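Local coordinates for N-acetylmuramoyl-L-alanine amidase (Mycobacteroides abscessus, PDB 7AGL), which probably uses a bound zinc ion to hydrolyse the amide bond that joins N-acetylmuramic acid to L-alanine in mycobacterial peptidoglycan, at residues D30-T35 with P124-V129; G47-H52 with M193-E198; L61-L66 with V71-T76. All blocks are in the same frame, centred on the assembly; numbering follows the deposited sequence.

How the contacts relate
The three contacts show how the chemistry of a contact changes with its place in one alpha/beta domain. Contact 1 lies at the surface, where two loops meet through a charged group and a backbone carbonyl. Contacts 2 and 3 are partly buried, and both use helix 51-68: contact 2 at its first turn, contact 3 towards its other end. Their nearest atoms are about 5 Å apart, whereas contacts 1 and 2 lie on opposite sides of the chain's centre, with centres about 32 Å apart. Contact 2 combines van der Waals packing with a zinc ligand; contact 3 pairs apolar packing with one backbone bond.

Contact 1: D30-T35 with P124-V129; sequences DGRGGT and PPVNAV
Arg32 and Pro124 make a surface contact between two loops, a side-chain-to-backbone grip that ties the turn of a small beta hairpin to the connection between strand 118-122 and helix 132-147. The guanidinium group meets the carbonyl end-on: NH1 lies 2.8 Å from Pro124 O, and NH2 lies 3.0 Å from the same Pro124 O. The oxygen sits within 1° of the guanidinium plane, while the two nitrogens approach from opposite faces of the carbonyl plane, so that a single acceptor is straddled by a fork of two donors. The arginine reaches it by a bend at chi3 (-74°) in an otherwise long chain. Against one face of the group lies Val126, whose CG1, over the rim of the group, is 3.6 Å from Arg32 NH1. The ring of Pro124 completes the setting, its CD also 3.6 Å from Arg32 NH1. At the root of the arginine, the bond from Arg32 N to Asp30 OD1, 2.8 Å long, makes an Asx turn, and Gly34 N adds a second bond to the same Asp30 OD1 at 2.9 Å, the two donors coming from opposite faces of the carboxylate plane. The turn thus shapes the backbone from which Arg32 reaches out. Asn171 braces both the hairpin turn and the guanidinium, its ND2 donating to Asp30 O and its OD1 accepting from Arg32 NH2. The turn between strands 27-29 and 35-37 is thereby linked at once to helix 168-171 and to the loop that leads into helix 132-147.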
loop_
_atom_site.group_PDB
_atom_site.type_symbol
_atom_site.label_atom_id
_atom_site.label_comp_id
_atom_site.label_asym_id
_atom_site.label_seq_id
_atom_site.Cartn_x
_atom_site.Cartn_y
_atom_site.Cartn_z
ATOM N N ASP A 30 -1.480 17.799 -4.075
ATOM C CA ASP A 30 -0.856 16.723 -3.308
ATOM C C ASP A 30 -1.189 16.747 -1.814
ATOM O O ASP A 30 -0.646 15.934 -1.060
ATOM C CB ASP A 30 0.666 16.731 -3.523
ATOM C CG ASP A 30 1.391 17.899 -2.861
ATOM O OD1 ASP A 30 0.797 18.713 -2.109
ATOM O OD2 ASP A 30 2.608 18.008 -3.114
ATOM N N GLY A 31 -2.070 17.642 -1.369
ATOM C CA GLY A 31 -2.440 17.710 0.031
ATOM C C GLY A 31 -1.453 18.418 0.929
ATOM O O GLY A 31 -1.701 18.525 2.141
ATOM N N ARG A 32 -0.352 18.921 0.386
ATOM C CA ARG A 32 0.666 19.562 1.205
ATOM C C ARG A 32 1.296 20.710 0.427
ATOM O O ARG A 32 2.518 20.853 0.356
ATOM C CB ARG A 32 1.700 18.526 1.657
ATOM C CG ARG A 32 2.322 18.869 2.980
ATOM C CD ARG A 32 3.424 17.898 3.328
ATOM N NE ARG A 32 2.952 16.575 3.757
ATOM C CZ ARG A 32 2.855 16.207 5.034
ATOM N NH1 ARG A 32 3.148 17.086 5.993
ATOM N NH2 ARG A 32 2.462 14.977 5.357
ATOM N N GLY A 33 0.442 21.543 -0.187
ATOM C CA GLY A 33 0.893 22.779 -0.796
ATOM C C GLY A 33 1.416 22.670 -2.212
ATOM O O GLY A 33 1.730 23.707 -2.818
ATOM N N GLY A 34 1.522 21.460 -2.760
ATOM C CA GLY A 34 2.098 21.293 -4.077
ATOM C C GLY A 34 1.214 20.489 -4.998
ATOM O O GLY A 34 0.042 20.252 -4.698
ATOM N N THR A 35 1.770 20.075 -6.132
ATOM C CA THR A 35 1.080 19.180 -7.050
ATOM C C THR A 35 2.012 18.025 -7.385
ATOM O O THR A 35 3.235 18.147 -7.280
ATOM C CB THR A 35 0.631 19.890 -8.350
ATOM O OG1 THR A 35 1.774 20.376 -9.068
ATOM C CG2 THR A 35 -0.291 21.063 -8.044
ATOM N N PRO A 124 5.273 15.154 8.686
ATOM C CA PRO A 124 4.402 15.397 9.844
ATOM C C PRO A 124 2.933 15.306 9.445
ATOM O O PRO A 124 2.617 15.511 8.277
ATOM C CB PRO A 124 4.777 16.823 10.275
ATOM C CG PRO A 124 5.225 17.467 9.031
ATOM C CD PRO A 124 5.901 16.399 8.210
ATOM N N PRO A 125 2.059 14.970 10.390
ATOM C CA PRO A 125 0.632 14.844 10.065
ATOM C C PRO A 125 0.037 16.185 9.652
ATOM O O PRO A 125 0.399 17.234 10.187
ATOM C CB PRO A 125 0.013 14.340 11.376
ATOM C CG PRO A 125 1.021 14.655 12.439
ATOM C CD PRO A 125 2.357 14.581 11.779
ATOM N N VAL A 126 -0.901 16.151 8.696
ATOM C CA VAL A 126 -1.617 17.379 8.329
ATOM C C VAL A 126 -2.999 17.483 8.968
ATOM O O VAL A 126 -3.650 18.531 8.826
ATOM C CB VAL A 126 -1.752 17.547 6.797
ATOM C CG1 VAL A 126 -0.385 17.528 6.126
ATOM C CG2 VAL A 126 -2.625 16.475 6.229
ATOM N N ASN A 127 -3.474 16.440 9.651
ATOM C CA ASN A 127 -4.694 16.523 10.449
ATOM C C ASN A 127 -4.544 15.596 11.654
ATOM O O ASN A 127 -3.524 14.918 11.809
ATOM C CB ASN A 127 -5.926 16.181 9.615
ATOM C CG ASN A 127 -5.850 14.791 9.011
ATOM O OD1 ASN A 127 -5.307 13.852 9.623
ATOM N ND2 ASN A 127 -6.375 14.649 7.792
ATOM N N ALA A 128 -5.586 15.539 12.493
ATOM C CA ALA A 128 -5.470 14.802 13.753
ATOM C C ALA A 128 -5.417 13.291 13.527
ATOM O O ALA A 128 -4.688 12.580 14.231
ATOM C CB ALA A 128 -6.623 15.160 14.692
ATOM N N VAL A 129 -6.176 12.773 12.558
ATOM C CA VAL A 129 -6.185 11.323 12.385
ATOM C C VAL A 129 -4.835 10.846 11.884
ATOM O O VAL A 129 -4.438 9.703 12.146
ATOM C CB VAL A 129 -7.329 10.881 11.451
ATOM C CG1 VAL A 129 -7.018 11.223 10.004
ATOM C CG2 VAL A 129 -7.585 9.387 11.588
#

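Contact 2: G47-H52 with M193-E198; sequences GGYPEH and MMTSPE. With ZN (zinc ion), chain B.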
loop_
_atom_site.group_PDB
_atom_site.type_symbol
_atom_site.label_atom_id
_atom_site.label_comp_id
_atom_site.label_asym_id
_atom_site.label_seq_id
_atom_site.Cartn_x
_atom_site.Cartn_y
_atom_site.Cartn_z
ATOM N N GLY A 47 12.312 -9.828 -14.280
ATOM C CA GLY A 47 11.605 -10.819 -15.061
ATOM C C GLY A 47 10.395 -10.283 -15.806
ATOM O O GLY A 47 9.756 -11.034 -16.547
ATOM N N GLY A 48 10.068 -9.002 -15.629
ATOM C CA GLY A 48 8.951 -8.381 -16.326
ATOM C C GLY A 48 7.616 -8.461 -15.619
ATOM O O GLY A 48 6.591 -8.156 -16.233
ATOM N N TYR A 49 7.595 -8.847 -14.350
ATOM C CA TYR A 49 6.364 -8.928 -13.585
ATOM C C TYR A 49 6.073 -7.539 -13.033
ATOM O O TYR A 49 6.814 -7.039 -12.173
ATOM C CB TYR A 49 6.493 -9.959 -12.459
ATOM C CG TYR A 49 5.204 -10.232 -11.716
ATOM C CD1 TYR A 49 4.068 -10.650 -12.382
ATOM C CD2 TYR A 49 5.142 -10.105 -10.339
ATOM C CE1 TYR A 49 2.884 -10.922 -11.685
ATOM C CE2 TYR A 49 3.973 -10.360 -9.645
ATOM C CZ TYR A 49 2.853 -10.763 -10.321
ATOM O OH TYR A 49 1.702 -11.027 -9.610
ATOM N N PRO A 50 5.025 -6.876 -13.518
ATOM C CA PRO A 50 4.849 -5.458 -13.207
ATOM C C PRO A 50 4.389 -5.246 -11.782
ATOM O O PRO A 50 3.640 -6.047 -11.215
ATOM C CB PRO A 50 3.760 -5.009 -14.195
ATOM C CG PRO A 50 3.744 -6.066 -15.263
ATOM C CD PRO A 50 4.053 -7.335 -14.530
ATOM N N GLU A 51 4.839 -4.129 -11.209
ATOM C CA GLU A 51 4.328 -3.738 -9.904
ATOM C C GLU A 51 2.806 -3.729 -9.881
ATOM O O GLU A 51 2.185 -4.219 -8.930
ATOM C CB GLU A 51 4.858 -2.357 -9.517
ATOM C CG GLU A 51 4.376 -1.978 -8.128
ATOM C CD GLU A 51 4.810 -0.600 -7.704
ATOM O OE1 GLU A 51 4.354 -0.192 -6.630
ATOM O OE2 GLU A 51 5.624 0.045 -8.395
ATOM N N HIS A 52 2.182 -3.169 -10.919
ATOM C CA HIS A 52 0.728 -3.043 -10.880
ATOM C C HIS A 52 0.035 -4.401 -10.828
ATOM O O HIS A 52 -1.041 -4.524 -10.232
ATOM C CB HIS A 52 0.214 -2.219 -12.072
ATOM C CG HIS A 52 0.469 -2.823 -13.425
ATOM N ND1 HIS A 52 -0.383 -3.741 -14.015
ATOM C CD2 HIS A 52 1.427 -2.556 -14.348
ATOM C CE1 HIS A 52 0.056 -4.025 -15.231
ATOM N NE2 HIS A 52 1.155 -3.328 -15.456
ATOM N N MET A 193 9.647 -14.080 -4.361
ATOM C CA MET A 193 8.449 -14.177 -3.530
ATOM C C MET A 193 7.261 -13.464 -4.169
ATOM O O MET A 193 6.130 -13.962 -4.104
ATOM C CB MET A 193 8.731 -13.627 -2.129
ATOM C CG MET A 193 7.667 -14.014 -1.104
ATOM S SD MET A 193 8.160 -13.619 0.587
ATOM C CE MET A 193 6.579 -13.755 1.422
ATOM N N MET A 194 7.497 -12.312 -4.810
ATOM C CA MET A 194 6.410 -11.582 -5.473
ATOM C C MET A 194 5.850 -12.338 -6.666
ATOM O O MET A 194 4.658 -12.221 -6.977
ATOM C CB MET A 194 6.906 -10.225 -5.958
ATOM C CG MET A 194 7.205 -9.297 -4.816
ATOM S SD MET A 194 8.119 -7.864 -5.387
ATOM C CE MET A 194 8.270 -7.023 -3.829
ATOM N N THR A 195 6.703 -13.078 -7.371
ATOM C CA THR A 195 6.285 -13.811 -8.549
ATOM C C THR A 195 5.654 -15.163 -8.202
ATOM O O THR A 195 5.110 -15.830 -9.085
ATOM C CB THR A 195 7.509 -13.968 -9.464
ATOM O OG1 THR A 195 8.142 -12.691 -9.638
ATOM C CG2 THR A 195 7.146 -14.521 -10.839
ATOM N N SER A 196 5.671 -15.557 -6.934
ATOM C CA SER A 196 5.157 -16.847 -6.474
ATOM C C SER A 196 3.726 -16.692 -5.999
ATOM O O SER A 196 3.475 -15.826 -5.150
ATOM C CB SER A 196 5.994 -17.376 -5.312
ATOM O OG SER A 196 7.318 -17.710 -5.691
ATOM N N PRO A 197 2.774 -17.507 -6.465
ATOM C CA PRO A 197 1.423 -17.431 -5.884
ATOM C C PRO A 197 1.432 -17.557 -4.366
ATOM O O PRO A 197 0.750 -16.796 -3.676
ATOM C CB PRO A 197 0.689 -18.592 -6.564
ATOM C CG PRO A 197 1.416 -18.797 -7.878
ATOM C CD PRO A 197 2.865 -18.506 -7.549
ATOM N N GLU A 198 2.190 -18.514 -3.824
ATOM C CA GLU A 198 2.216 -18.686 -2.376
ATOM C C GLU A 198 2.981 -17.562 -1.687
ATOM O O GLU A 198 2.709 -17.262 -0.519
ATOM C CB GLU A 198 2.818 -20.051 -2.016
ATOM C CG GLU A 198 2.760 -20.399 -0.527
ATOM C CD GLU A 198 1.343 -20.610 -0.015
ATOM O OE1 GLU A 198 0.405 -20.614 -0.835
ATOM O OE2 GLU A 198 1.172 -20.782 1.213
HETATM ZN ZN ZN B . 4.379 1.896 -6.271
HETATM O O HOH W 1 4.980 4.057 -6.223
HETATM O O HOH W 2 6.294 1.627 -5.280
#
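Tyr49 carries the packing across this contact, bringing the CD2-CE2 side of its ring to the backbone oxygen of Met194 and the hydroxyl of Thr195. The closest approach is van der Waals in kind, with Tyr49 CE2 3.3 Å from Met194 O. Thr195 OG1 lies 4.0 Å from Tyr49 CD2. With CG anti to the backbone N (chi1 -173°), the phenol ring swings across to helix 188-195, and it also rests on Phe54, Asn57 and Arg200. The side chain of Met194 starts toward the tyrosine but turns away, its end lying among Phe54, Met185 and Tyr203.

Polar needs are met mainly from outside the pair. Met194 O accepts from Arg200 NH1, and Thr195 OG1 is hydrogen-bonded to Ser191 O, four residues earlier.

Metal binding belongs to the other end of segment 47-52. Pro50 occupies the N-cap position, and Glu51, in the first turn of helix 51-68, has an extended side chain that places OE1 2.1 Å from the zinc ion. OE1 also accepts from Ala107 N and OE2 from Thr43 N, two bonds that, with the metal, hold the rotation of the carboxylate. His16 NE2, His106 ND1 and two waters, the waters each 2.2 Å from the zinc ion through their oxygens, bring the coordination to five. This His-Glu-His arrangement is the zinc site characteristic of the N-acetylmuramoyl-L-alanine amidase family.

Contact 3: L61-L66 with V71-T76; sequences LIRQQL and VRTAMT
Leu66 has the most surface buried here, and it meets segment 71-76 with both its side chain and its carbonyl. Its CB lies 3.7 Å from Thr73 CG2 and 4.0 Å from Val71 CB, while CD1 approaches the same threonine methyl more loosely. Its backbone oxygen takes the one hydrogen bond of the contact, Val71 N to Leu66 O at 3.0 Å. The N-H points fairly directly at the oxygen (158°), although the donor stands 35° above the carbonyl plane. The bond spans five residues just after the end of the helix, and Val71 presses on the same atom with its CB, 3.4 Å from Leu66 O.

Thr73 is the second main contributor. Its side chain points at the helix and divides its work between two branches. With chi1 at 60°, OG1 stands between the backbone N and the carbonyl carbon, and CG2 is directed at Leu66. On the OG1 side the threonine meets the aliphatic part of Arg63, the two side chains crossing at about a right angle; because Arg63 has two deposited conformers, the details of that meeting are doubtful.

Val71 packs onward on Val10 of strand 9-14, and Thr73 also touches Thr67. Ala74 bonds through its backbone to Val10 and Leu12, pairing strand 72-75 in parallel with strand 9-14; strand 72-75 is an outermost strand of the main sheet, with helix 51-68 on the crossover between the two.

The chemistry thus implies a tight helix-to-strand return: one backbone bond closes the turn, and contacts between the Leu66 side chain and the Thr73 methyl and Val71, not a charge pair, carry the well-defined part of the packing.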
loop_
_atom_site.group_PDB
_atom_site.type_symbol
_atom_site.label_atom_id
_atom_site.label_comp_id
_atom_site.label_asym_id
_atom_site.label_seq_id
_atom_site.Cartn_x
_atom_site.Cartn_y
_atom_site.Cartn_z
ATOM N N LEU A 61 -6.074 -11.093 -2.733
ATOM C CA LEU A 61 -5.948 -12.089 -1.676
ATOM C C LEU A 61 -6.249 -11.486 -0.311
ATOM O O LEU A 61 -6.906 -12.122 0.523
ATOM C CB LEU A 61 -4.544 -12.705 -1.702
ATOM C CG LEU A 61 -4.185 -13.459 -2.982
ATOM C CD1 LEU A 61 -2.710 -13.825 -2.943
ATOM C CD2 LEU A 61 -5.050 -14.716 -3.156
ATOM N N ILE A 62 -5.774 -10.257 -0.064
ATOM C CA ILE A 62 -6.121 -9.558 1.175
ATOM C C ILE A 62 -7.634 -9.419 1.302
ATOM O O ILE A 62 -8.215 -9.706 2.361
ATOM C CB ILE A 62 -5.434 -8.181 1.236
ATOM C CG1 ILE A 62 -3.911 -8.344 1.299
ATOM C CG2 ILE A 62 -5.917 -7.414 2.453
ATOM C CD1 ILE A 62 -3.167 -7.041 1.047
ATOM N N ARG A 63 -8.293 -8.970 0.224
ATOM C CA ARG A 63 -9.740 -8.746 0.266
ATOM C C ARG A 63 -10.477 -10.028 0.612
ATOM O O ARG A 63 -11.373 -10.035 1.463
ATOM C CB ARG A 63 -10.261 -8.202 -1.071
ATOM C CG ARG A 63 -11.687 -7.626 -0.919
ATOM C CD ARG A 63 -12.776 -8.156 -1.882
ATOM N NE ARG A 63 -12.609 -9.528 -2.363
ATOM C CZ ARG A 63 -13.345 -10.577 -1.987
ATOM N NH1 ARG A 63 -14.312 -10.446 -1.090
ATOM N NH2 ARG A 63 -13.111 -11.775 -2.521
ATOM N N GLN A 64 -10.104 -11.127 -0.041
ATOM C CA GLN A 64 -10.770 -12.398 0.204
ATOM C C GLN A 64 -10.646 -12.821 1.667
ATOM O O GLN A 64 -11.623 -13.291 2.269
ATOM C CB GLN A 64 -10.178 -13.457 -0.725
ATOM C CG GLN A 64 -10.907 -14.787 -0.736
ATOM C CD GLN A 64 -10.151 -15.840 -1.531
ATOM O OE1 GLN A 64 -8.988 -15.639 -1.905
ATOM N NE2 GLN A 64 -10.806 -16.972 -1.793
ATOM N N GLN A 65 -9.456 -12.660 2.253
ATOM C CA GLN A 65 -9.258 -13.046 3.646
ATOM C C GLN A 65 -10.064 -12.154 4.583
ATOM O O GLN A 65 -10.678 -12.643 5.539
ATOM C CB GLN A 65 -7.768 -12.994 3.990
ATOM C CG GLN A 65 -6.902 -13.950 3.172
ATOM C CD GLN A 65 -5.414 -13.747 3.413
ATOM O OE1 GLN A 65 -4.994 -13.373 4.509
ATOM N NE2 GLN A 65 -4.610 -13.995 2.389
ATOM N N LEU A 66 -10.085 -10.844 4.316
ATOM C CA LEU A 66 -10.850 -9.930 5.164
ATOM C C LEU A 66 -12.339 -10.229 5.085
ATOM O O LEU A 66 -13.035 -10.221 6.109
ATOM C CB LEU A 66 -10.586 -8.470 4.773
ATOM C CG LEU A 66 -9.195 -7.934 5.118
ATOM C CD1 LEU A 66 -9.010 -6.560 4.487
ATOM C CD2 LEU A 66 -9.018 -7.892 6.647
ATOM N N VAL A 71 -15.160 -8.629 7.572
ATOM C CA VAL A 71 -14.769 -7.239 7.394
ATOM C C VAL A 71 -15.359 -6.753 6.080
ATOM O O VAL A 71 -15.270 -7.446 5.059
ATOM C CB VAL A 71 -13.237 -7.110 7.398
ATOM C CG1 VAL A 71 -12.806 -5.674 7.072
ATOM C CG2 VAL A 71 -12.682 -7.565 8.746
ATOM N N ARG A 72 -15.982 -5.579 6.110
ATOM C CA ARG A 72 -16.514 -4.965 4.899
ATOM C C ARG A 72 -15.373 -4.326 4.115
ATOM O O ARG A 72 -14.523 -3.643 4.697
ATOM C CB ARG A 72 -17.568 -3.928 5.272
ATOM C CG ARG A 72 -18.739 -4.530 6.038
ATOM C CD ARG A 72 -19.290 -3.550 7.041
ATOM N NE ARG A 72 -19.934 -2.417 6.390
ATOM C CZ ARG A 72 -20.487 -1.397 7.046
ATOM N NH1 ARG A 72 -20.464 -1.362 8.377
ATOM N NH2 ARG A 72 -21.065 -0.406 6.372
ATOM N N THR A 73 -15.320 -4.570 2.802
ATOM C CA THR A 73 -14.146 -4.168 2.031
ATOM C C THR A 73 -14.532 -3.411 0.769
ATOM O O THR A 73 -15.621 -3.574 0.220
ATOM C CB THR A 73 -13.276 -5.369 1.612
ATOM O OG1 THR A 73 -14.056 -6.255 0.799
ATOM C CG2 THR A 73 -12.753 -6.130 2.843
ATOM N N ALA A 74 -13.584 -2.606 0.295
ATOM C CA ALA A 74 -13.681 -1.953 -0.999
ATOM C C ALA A 74 -12.274 -1.808 -1.555
ATOM O O ALA A 74 -11.282 -1.941 -0.832
ATOM C CB ALA A 74 -14.376 -0.587 -0.897
ATOM N N MET A 75 -12.200 -1.545 -2.858
ATOM C CA MET A 75 -10.944 -1.365 -3.562
ATOM C C MET A 75 -11.006 -0.072 -4.360
ATOM O O MET A 75 -12.088 0.434 -4.675
ATOM C CB MET A 75 -10.646 -2.540 -4.514
ATOM C CG MET A 75 -10.467 -3.877 -3.799
ATOM S SD MET A 75 -10.059 -5.205 -4.955
ATOM C CE MET A 75 -11.359 -5.069 -6.195
ATOM N N THR A 76 -9.826 0.452 -4.694
ATOM C CA THR A 76 -9.699 1.696 -5.448
ATOM C C THR A 76 -9.591 1.488 -6.957
ATOM O O THR A 76 -9.566 2.478 -7.698
ATOM C CB THR A 76 -8.463 2.471 -5.001
ATOM O OG1 THR A 76 -7.328 1.598 -5.117
ATOM C CG2 THR A 76 -8.610 2.940 -3.564
#